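Local coordinates for protein haloacid dehalogenase-like hydrolase (Bacteroides thetaiotaomicron, PDB 2RAV) that is probably a magnesium-dependent phosphatase of the haloacid dehalogenase superfamily and binds magnesium together with a tungsten oxide group in its active site, at residues A[43-48]-A[149-154]; A[209-214]-A[228-233]; A[49-54]-A[130-135]. The protein carries 1 engineered substitution. All blocks are in the same frame, centred on the assembly; numbering follows the deposited sequence.

Contact 1 of 3, residues A[43-48]-A[149-154]; sequences TGRPKA and QMTPFI. With WO6 (trioxido(oxo)tungsten), chain C.
Gly44, Arg45 and Pro46 meet the side chains of Gln149 and Thr151 in a buried contact beside the bound tungsten oxide group. Just before them, Thr43 turns OG1 anti to its own N (chi1 -176°). There OG1 donates to WO6 O4 at 2.7 Å. It also accepts from Arg45 N at 3.0 Å, which makes an ST turn. Gly44 works with both ends of its backbone. Its N donates to WO6 O1 at 2.8 Å. Its O accepts from Gln149 NE2 at 3.0 Å, with the donor in line with the carbonyl (C=O...N 170°) and the oxygen in the amide plane of Gln149. Asn69 donates to Gln149 OE1, so the amide is gripped at both atoms. Arg45 bends at chi2 and chi3. It presents NE and NH2 edge-on to WO6 O3, each of them 3.0 Å from that oxygen. Arg45 NH1 lies 4.2 Å from Thr151 OG1, without a bond. Asp180 forms a salt bridge with NH2 and also bonds Thr151 OG1. With an alanine here, O3 would lose the NE and NH2 donors, and Asp180 would probably be left without its charged mate. Pro46 follows, its CD lying 4.0 Å from Gln149 NE2. Strand 149-152 belongs to the cap inserted in the core. Thr43 holds the motif II position of haloacid dehalogenase hydrolases, which binds the phosphoryl group, so the arrangement is a core-cap active-site interface.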
loop_
_atom_site.group_PDB
_atom_site.type_symbol
_atom_site.label_atom_id
_atom_site.label_comp_id
_atom_site.label_asym_id
_atom_site.label_seq_id
_atom_site.Cartn_x
_atom_site.Cartn_y
_atom_site.Cartn_z
ATOM N N THR A 43 2.262 -2.364 0.363
ATOM C CA THR A 43 1.795 -1.104 -0.203
ATOM C C THR A 43 0.426 -1.238 -0.813
ATOM O O THR A 43 0.048 -2.293 -1.306
ATOM C CB THR A 43 2.815 -0.624 -1.272
ATOM O OG1 THR A 43 2.430 0.662 -1.794
ATOM C CG2 THR A 43 2.990 -1.569 -2.444
ATOM N N GLY A 44 -0.296 -0.114 -0.818
ATOM C CA GLY A 44 -1.520 -0.006 -1.593
ATOM C C GLY A 44 -1.248 0.047 -3.068
ATOM O O GLY A 44 -2.149 -0.209 -3.885
ATOM N N ARG A 45 -0.051 0.414 -3.498
ATOM C CA ARG A 45 0.203 0.557 -4.924
ATOM C C ARG A 45 0.294 -0.811 -5.604
ATOM O O ARG A 45 0.785 -1.766 -5.047
ATOM C CB ARG A 45 1.479 1.346 -5.069
ATOM C CG ARG A 45 1.463 2.747 -4.494
ATOM C CD ARG A 45 0.241 3.600 -4.868
ATOM N NE ARG A 45 -0.609 3.690 -3.693
ATOM C CZ ARG A 45 -1.915 3.557 -3.555
ATOM N NH1 ARG A 45 -2.736 3.298 -4.634
ATOM N NH2 ARG A 45 -2.234 3.713 -2.222
ATOM N N PRO A 46 -0.133 -0.823 -6.880
ATOM C CA PRO A 46 0.177 -1.964 -7.729
ATOM C C PRO A 46 1.623 -1.898 -8.204
ATOM O O PRO A 46 2.186 -0.815 -8.327
ATOM C CB PRO A 46 -0.752 -1.809 -8.931
ATOM C CG PRO A 46 -1.154 -0.399 -8.913
ATOM C CD PRO A 46 -0.975 0.181 -7.551
ATOM N N LYS A 47 2.212 -3.037 -8.517
ATOM C CA LYS A 47 3.561 -3.091 -9.019
ATOM C C LYS A 47 3.814 -2.174 -10.173
ATOM O O LYS A 47 4.883 -1.554 -10.315
ATOM C CB LYS A 47 3.865 -4.554 -9.413
ATOM C CG LYS A 47 5.281 -4.939 -9.746
ATOM C CD LYS A 47 5.151 -6.443 -10.119
ATOM C CE LYS A 47 5.299 -6.615 -11.622
ATOM N NZ LYS A 47 6.740 -6.895 -11.940
ATOM N N ALA A 48 2.811 -2.105 -11.083
ATOM C CA ALA A 48 2.982 -1.290 -12.266
ATOM C C ALA A 48 3.289 0.155 -11.984
ATOM O O ALA A 48 3.806 0.908 -12.825
ATOM C CB ALA A 48 1.689 -1.372 -13.105
ATOM N N GLN A 149 -7.841 -4.118 -8.189
ATOM C CA GLN A 149 -7.951 -2.946 -7.354
ATOM C C GLN A 149 -8.538 -1.793 -8.143
ATOM O O GLN A 149 -8.191 -1.599 -9.324
ATOM C CB GLN A 149 -6.606 -2.507 -6.764
ATOM C CG GLN A 149 -6.666 -1.296 -5.857
ATOM C CD GLN A 149 -5.350 -1.021 -5.083
ATOM O OE1 GLN A 149 -5.249 -1.541 -3.946
ATOM N NE2 GLN A 149 -4.474 -0.329 -5.769
ATOM N N MET A 150 -9.403 -1.016 -7.492
ATOM C CA MET A 150 -9.839 0.249 -8.068
ATOM C C MET A 150 -9.353 1.377 -7.152
ATOM O O MET A 150 -9.420 1.236 -5.925
ATOM C CB MET A 150 -11.339 0.332 -8.182
ATOM C CG MET A 150 -11.935 -0.660 -9.060
ATOM S SD MET A 150 -13.756 -0.577 -9.120
ATOM C CE MET A 150 -14.251 -1.075 -7.563
ATOM N N THR A 151 -8.943 2.490 -7.728
ATOM C CA THR A 151 -8.591 3.670 -6.948
ATOM C C THR A 151 -9.417 4.808 -7.422
ATOM O O THR A 151 -9.018 5.584 -8.316
ATOM C CB THR A 151 -7.075 3.941 -7.016
ATOM O OG1 THR A 151 -6.419 2.754 -6.523
ATOM C CG2 THR A 151 -6.694 5.162 -6.189
ATOM N N PRO A 152 -10.631 4.976 -6.863
ATOM C CA PRO A 152 -11.460 6.125 -7.163
ATOM C C PRO A 152 -10.968 7.364 -6.447
ATOM O O PRO A 152 -10.607 7.326 -5.266
ATOM C CB PRO A 152 -12.866 5.702 -6.656
ATOM C CG PRO A 152 -12.512 4.776 -5.488
ATOM C CD PRO A 152 -11.311 4.012 -5.998
ATOM N N PHE A 153 -10.992 8.506 -7.149
ATOM C CA PHE A 153 -10.635 9.793 -6.584
ATOM C C PHE A 153 -11.911 10.399 -5.980
ATOM O O PHE A 153 -12.476 11.354 -6.508
ATOM C CB PHE A 153 -9.975 10.699 -7.631
ATOM C CG PHE A 153 -8.596 10.232 -7.904
ATOM C CD1 PHE A 153 -8.396 9.070 -8.604
ATOM C CD2 PHE A 153 -7.510 10.927 -7.413
ATOM C CE1 PHE A 153 -7.153 8.606 -8.819
ATOM C CE2 PHE A 153 -6.223 10.458 -7.607
ATOM C CZ PHE A 153 -6.039 9.267 -8.312
ATOM N N ILE A 154 -12.277 9.807 -4.852
ATOM C CA ILE A 154 -13.468 10.219 -4.095
ATOM C C ILE A 154 -13.085 10.691 -2.703
ATOM O O ILE A 154 -12.187 10.153 -2.049
ATOM C CB ILE A 154 -14.481 9.071 -4.012
ATOM C CG1 ILE A 154 -13.929 7.736 -3.480
ATOM C CG2 ILE A 154 -15.128 8.880 -5.407
ATOM C CD1 ILE A 154 -14.963 6.626 -3.327
HETATM W W WO6 C . 1.225 3.367 0.455
HETATM O O1 WO6 C . 0.209 2.034 0.892
HETATM O O2 WO6 C . 1.384 4.709 1.569
HETATM O O3 WO6 C . 0.406 4.046 -0.891
HETATM O O4 WO6 C . 2.728 2.856 -0.185
#

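Contact 2 of 3, residues A[209-214]-A[228-233]; sequences FGDGGN and MGQAKE. With MG (magnesium ion), chain B.
Motif IV of the haloacid dehalogenase fold, an acidic loop after strand 206-210, carries Asp211 against Met228, Gln230 and Ala231. These three belong to the turn after the neighbouring parallel strand 224-227. The strand pairing runs on into the contact: Met228 N donates to Gly210 O at 3.0 Å. Met228 then starts a type I turn that ends at Ala231. The CG of Met228 packs on Asp211 CB, 3.9 Å away, while the rest of its side chain bends off. Ala231 CB sits 3.3 Å from Asp211 O.

The carboxylate of Asp211 splits its work. OD1 binds the magnesium ion at 2.1 Å. Asp8 and the backbone O of Ala10, an engineered residue, bind the same ion. CG of Asp211 lies between its backbone N and carbonyl carbon (chi1 74°), which swings the carboxylate toward the metal. OD2 does not bind the metal but accepts from two waters. One, water 3, is itself a metal ligand, so with the OD1-magnesium bond it limits rotation of the group. The other, water 2, joins OD2 to Gln230 NE2. That amide nitrogen also donates to Gly11 O. The carboxylate and amide planes stand 45° apart.

Asn214 reaches the site from the far end of the loop: its OD1 accepts from the metal-bound water 4, and its ND2 donates to the tungsten oxide group. Asp215 OD2 accepts from Gly212 N. Beyond Ala231, water 1 donates to Asp211 O at 2.7 Å and accepts from Lys232 N, the N-cap residue of helix 233-238, at 3.0 Å.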
loop_
_atom_site.group_PDB
_atom_site.type_symbol
_atom_site.label_atom_id
_atom_site.label_comp_id
_atom_site.label_asym_id
_atom_site.label_seq_id
_atom_site.Cartn_x
_atom_site.Cartn_y
_atom_site.Cartn_z
ATOM N N PHE A 209 5.468 -1.375 9.641
ATOM C CA PHE A 209 5.828 0.041 9.637
ATOM C C PHE A 209 4.879 0.753 8.681
ATOM O O PHE A 209 4.773 0.386 7.517
ATOM C CB PHE A 209 7.251 0.291 9.171
ATOM C CG PHE A 209 8.344 -0.410 9.951
ATOM C CD1 PHE A 209 8.585 -1.774 9.768
ATOM C CD2 PHE A 209 9.117 0.290 10.858
ATOM C CE1 PHE A 209 9.605 -2.389 10.483
ATOM C CE2 PHE A 209 10.145 -0.328 11.567
ATOM C CZ PHE A 209 10.391 -1.661 11.343
ATOM N N GLY A 210 4.225 1.814 9.149
ATOM C CA GLY A 210 3.309 2.551 8.304
ATOM C C GLY A 210 3.044 3.945 8.814
ATOM O O GLY A 210 3.362 4.290 9.940
ATOM N N ASP A 211 2.479 4.746 7.903
ATOM C CA ASP A 211 2.138 6.101 8.191
ATOM C C ASP A 211 0.665 6.448 7.975
ATOM O O ASP A 211 0.311 7.583 8.267
ATOM C CB ASP A 211 2.961 7.111 7.349
ATOM C CG ASP A 211 2.496 7.141 5.909
ATOM O OD1 ASP A 211 2.272 6.036 5.364
ATOM O OD2 ASP A 211 2.335 8.247 5.324
ATOM N N GLY A 212 -0.122 5.538 7.458
ATOM C CA GLY A 212 -1.426 5.890 6.902
ATOM C C GLY A 212 -2.568 5.029 7.330
ATOM O O GLY A 212 -2.395 3.957 7.867
ATOM N N GLY A 213 -3.787 5.525 7.033
ATOM C CA GLY A 213 -4.963 4.764 7.420
ATOM C C GLY A 213 -5.046 3.349 6.870
ATOM O O GLY A 213 -5.592 2.457 7.496
ATOM N N ASN A 214 -4.473 3.164 5.672
ATOM C CA ASN A 214 -4.476 1.839 5.074
ATOM C C ASN A 214 -3.441 0.889 5.657
ATOM O O ASN A 214 -3.364 -0.271 5.246
ATOM C CB ASN A 214 -4.331 1.930 3.541
ATOM C CG ASN A 214 -3.012 2.407 3.059
ATOM O OD1 ASN A 214 -2.417 3.317 3.669
ATOM N ND2 ASN A 214 -2.511 1.866 1.952
ATOM N N MET A 228 4.940 5.963 11.822
ATOM C CA MET A 228 5.822 7.086 11.549
ATOM C C MET A 228 5.381 8.289 12.339
ATOM O O MET A 228 4.235 8.517 12.634
ATOM C CB MET A 228 5.858 7.392 10.057
ATOM C CG MET A 228 6.253 6.214 9.178
ATOM S SD MET A 228 7.768 5.374 9.679
ATOM C CE MET A 228 8.998 6.620 9.304
ATOM N N GLY A 229 6.365 9.162 12.688
ATOM C CA GLY A 229 6.052 10.262 13.567
ATOM C C GLY A 229 5.039 11.260 13.052
ATOM O O GLY A 229 4.382 11.920 13.833
ATOM N N GLN A 230 4.949 11.426 11.716
ATOM C CA GLN A 230 4.000 12.364 11.169
ATOM C C GLN A 230 2.634 11.738 10.851
ATOM O O GLN A 230 1.752 12.409 10.308
ATOM C CB GLN A 230 4.559 12.977 9.900
ATOM C CG GLN A 230 4.692 12.072 8.675
ATOM C CD GLN A 230 5.628 10.896 8.473
ATOM O OE1 GLN A 230 6.609 10.811 9.303
ATOM N NE2 GLN A 230 5.316 10.108 7.389
ATOM N N ALA A 231 2.401 10.500 11.194
ATOM C CA ALA A 231 1.131 9.865 10.943
ATOM C C ALA A 231 -0.001 10.551 11.730
ATOM O O ALA A 231 0.234 11.124 12.790
ATOM C CB ALA A 231 1.237 8.421 11.364
ATOM N N LYS A 232 -1.233 10.446 11.216
ATOM C CA LYS A 232 -2.424 10.903 11.938
ATOM C C LYS A 232 -2.578 10.126 13.256
ATOM O O LYS A 232 -2.062 9.027 13.437
ATOM C CB LYS A 232 -3.663 10.762 11.043
ATOM C CG LYS A 232 -3.694 11.682 9.843
ATOM C CD LYS A 232 -3.520 13.141 10.057
ATOM C CE LYS A 232 -3.769 13.969 8.818
ATOM N NZ LYS A 232 -3.256 15.364 8.955
ATOM N N GLU A 233 -3.353 10.713 14.180
ATOM C CA GLU A 233 -3.506 10.130 15.484
ATOM C C GLU A 233 -4.110 8.731 15.447
ATOM O O GLU A 233 -3.701 7.890 16.264
ATOM C CB GLU A 233 -4.306 11.075 16.378
ATOM C CG GLU A 233 -4.292 10.770 17.847
ATOM C CD GLU A 233 -4.799 11.862 18.704
ATOM O OE1 GLU A 233 -4.406 11.930 19.898
ATOM O OE2 GLU A 233 -5.558 12.734 18.347
HETATM MG MG MG B . 1.893 5.407 3.412
HETATM O O HOH W 1 -1.578 9.439 8.430
HETATM O O HOH W 2 2.523 10.575 6.627
HETATM O O HOH W 3 0.996 7.242 3.062
HETATM O O HOH W 4 0.159 4.509 4.198
#

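Contact 3 of 3, residues A[49-54]-A[130-135]; sequences IINNLS and HVNVIP
Ile49 and Val131 bring two irregular backbone segments together, their CA atoms 6.3 Å apart. The contact joins the core of the haloacid dehalogenase fold to its inserted cap. Segment 49-54 is part of the core loop after strand 38-42. Segment 130-135 is a loop that follows cap helix 119-128. His130 leaves that helix with positive phi.

The apolar part is centred on Val131 CG1. This methyl lies 4.0 Å from Ile49 CB and 4.1 Å from Ile49 CD1, so it rests along the side of the isoleucine. The two side chains meet at a slant. Farther along, Ile49 CG2 approaches Ile134 CG1 at 4.3 Å. Phe125 of the cap helix and Ile112 of strand 112-115 also pack on Ile49, which buries it.

The polar part lies toward the surface. With chi1 at 65°, the Asn51 side chain folds over its own backbone, and the amide is thereby turned to the cap backbone. ND2 donates to His130 O at 2.8 Å along an almost straight bond of 174°. The donor lies in the plane of that carbonyl, and the oxygen in the plane of the amide. A second, weak bond runs from ND2 to Asn132 OD1, with the two amides nearly perpendicular (81°). Water 5 adds a bridge: it donates to Ile49 O at 3.2 Å and accepts from Asn132 N at 3.0 Å.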
loop_
_atom_site.group_PDB
_atom_site.type_symbol
_atom_site.label_atom_id
_atom_site.label_comp_id
_atom_site.label_asym_id
_atom_site.label_seq_id
_atom_site.Cartn_x
_atom_site.Cartn_y
_atom_site.Cartn_z
ATOM N N ILE A 49 2.953 0.704 -10.831
ATOM C CA ILE A 49 3.266 2.117 -10.663
ATOM C C ILE A 49 4.258 2.286 -9.526
ATOM O O ILE A 49 4.457 3.435 -9.147
ATOM C CB ILE A 49 2.005 2.943 -10.482
ATOM C CG1 ILE A 49 1.222 2.602 -9.226
ATOM C CG2 ILE A 49 1.104 2.833 -11.716
ATOM C CD1 ILE A 49 0.016 3.487 -8.997
ATOM N N ILE A 50 4.887 1.238 -9.003
ATOM C CA ILE A 50 5.987 1.365 -8.047
ATOM C C ILE A 50 7.225 1.736 -8.822
ATOM O O ILE A 50 7.868 0.928 -9.510
ATOM C CB ILE A 50 6.213 0.105 -7.200
ATOM C CG1 ILE A 50 4.994 -0.333 -6.373
ATOM C CG2 ILE A 50 7.434 0.329 -6.298
ATOM C CD1 ILE A 50 5.081 -1.642 -5.682
ATOM N N ASN A 51 7.551 3.023 -8.733
ATOM C CA ASN A 51 8.641 3.597 -9.506
ATOM C C ASN A 51 9.651 4.282 -8.615
ATOM O O ASN A 51 10.451 5.062 -9.109
ATOM C CB ASN A 51 8.127 4.580 -10.580
ATOM C CG ASN A 51 7.444 5.821 -10.015
ATOM O OD1 ASN A 51 7.188 5.926 -8.810
ATOM N ND2 ASN A 51 7.145 6.885 -10.802
ATOM N N ASN A 52 9.662 3.995 -7.310
ATOM C CA ASN A 52 10.476 4.767 -6.374
ATOM C C ASN A 52 11.265 3.906 -5.404
ATOM O O ASN A 52 11.741 4.446 -4.385
ATOM C CB ASN A 52 9.590 5.769 -5.656
ATOM C CG ASN A 52 8.423 5.172 -4.963
ATOM O OD1 ASN A 52 8.202 3.952 -4.914
ATOM N ND2 ASN A 52 7.598 6.067 -4.380
ATOM N N LEU A 53 11.442 2.628 -5.715
ATOM C CA LEU A 53 12.151 1.732 -4.820
ATOM C C LEU A 53 13.490 1.307 -5.340
ATOM O O LEU A 53 14.100 0.363 -4.809
ATOM C CB LEU A 53 11.319 0.486 -4.499
ATOM C CG LEU A 53 10.096 0.723 -3.652
ATOM C CD1 LEU A 53 9.515 -0.660 -3.366
ATOM C CD2 LEU A 53 10.385 1.462 -2.363
ATOM N N SER A 54 13.990 1.922 -6.400
ATOM C CA SER A 54 15.175 1.354 -7.056
ATOM C C SER A 54 16.388 1.248 -6.134
ATOM O O SER A 54 17.186 0.365 -6.229
ATOM C CB SER A 54 15.503 2.111 -8.345
ATOM O OG SER A 54 15.837 3.450 -8.083
ATOM N N HIS A 130 4.330 11.669 -7.748
ATOM C CA HIS A 130 5.337 11.319 -8.767
ATOM C C HIS A 130 5.124 9.956 -9.425
ATOM O O HIS A 130 6.098 9.279 -9.815
ATOM C CB HIS A 130 6.689 11.517 -8.095
ATOM C CG HIS A 130 7.109 12.982 -8.073
ATOM N ND1 HIS A 130 8.441 13.382 -8.026
ATOM C CD2 HIS A 130 6.372 14.116 -8.114
ATOM C CE1 HIS A 130 8.506 14.726 -8.017
ATOM N NE2 HIS A 130 7.228 15.189 -8.070
ATOM N N VAL A 131 3.815 9.604 -9.557
ATOM C CA VAL A 131 3.419 8.439 -10.331
ATOM C C VAL A 131 3.530 8.779 -11.801
ATOM O O VAL A 131 3.202 9.863 -12.311
ATOM C CB VAL A 131 2.016 7.982 -9.903
ATOM C CG1 VAL A 131 1.488 6.908 -10.822
ATOM C CG2 VAL A 131 2.106 7.457 -8.444
ATOM N N ASN A 132 4.035 7.826 -12.620
ATOM C CA ASN A 132 4.074 7.960 -14.073
ATOM C C ASN A 132 2.647 7.944 -14.635
ATOM O O ASN A 132 1.704 7.389 -14.060
ATOM C CB ASN A 132 4.865 6.796 -14.696
ATOM C CG ASN A 132 6.345 6.726 -14.432
ATOM O OD1 ASN A 132 6.981 7.643 -13.917
ATOM N ND2 ASN A 132 6.929 5.573 -14.810
ATOM N N VAL A 133 2.469 8.589 -15.812
ATOM C CA VAL A 133 1.133 8.753 -16.387
ATOM C C VAL A 133 0.512 7.415 -16.749
ATOM O O VAL A 133 1.114 6.629 -17.484
ATOM C CB VAL A 133 1.186 9.633 -17.666
ATOM C CG1 VAL A 133 -0.195 9.735 -18.306
ATOM C CG2 VAL A 133 1.734 10.998 -17.329
ATOM N N ILE A 134 -0.644 7.095 -16.334
ATOM C CA ILE A 134 -1.397 5.847 -16.505
ATOM C C ILE A 134 -2.234 6.008 -17.770
ATOM O O ILE A 134 -2.852 7.029 -18.000
ATOM C CB ILE A 134 -2.259 5.619 -15.294
ATOM C CG1 ILE A 134 -1.446 5.490 -13.995
ATOM C CG2 ILE A 134 -3.156 4.400 -15.520
ATOM C CD1 ILE A 134 -2.216 5.612 -12.715
ATOM N N PRO A 135 -2.261 5.002 -18.631
ATOM C CA PRO A 135 -3.070 5.162 -19.850
ATOM C C PRO A 135 -4.574 5.253 -19.588
ATOM O O PRO A 135 -5.101 4.646 -18.679
ATOM C CB PRO A 135 -2.878 3.873 -20.586
ATOM C CG PRO A 135 -1.679 3.246 -19.934
ATOM C CD PRO A 135 -1.594 3.701 -18.520
HETATM O O HOH W 5 4.577 4.933 -11.951
#

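Overall arrangement
From the N terminus, the chain leaves core strand 38-42 through 43-54, which gives the first segments of contacts 1 and 3. It adds core strands 64-67, 72-75 and 78-82 and then enters the cap. Contact 3 closes first, at 130-135. Contact 1 closes next, at strand 149-152, so contact 3 is nested inside its loop. Both tie core to cap, and they touch where Ile50 packs on Thr43 and Arg45. After the cap the chain returns to the core. Contact 2 joins the ends of parallel strands 206-210 and 224-227, with helix 216-221 in the crossover between them. It touches contact 1 at Gly44 and Asn214, beside the tungsten oxide group. Contacts 2 and 3 do not touch.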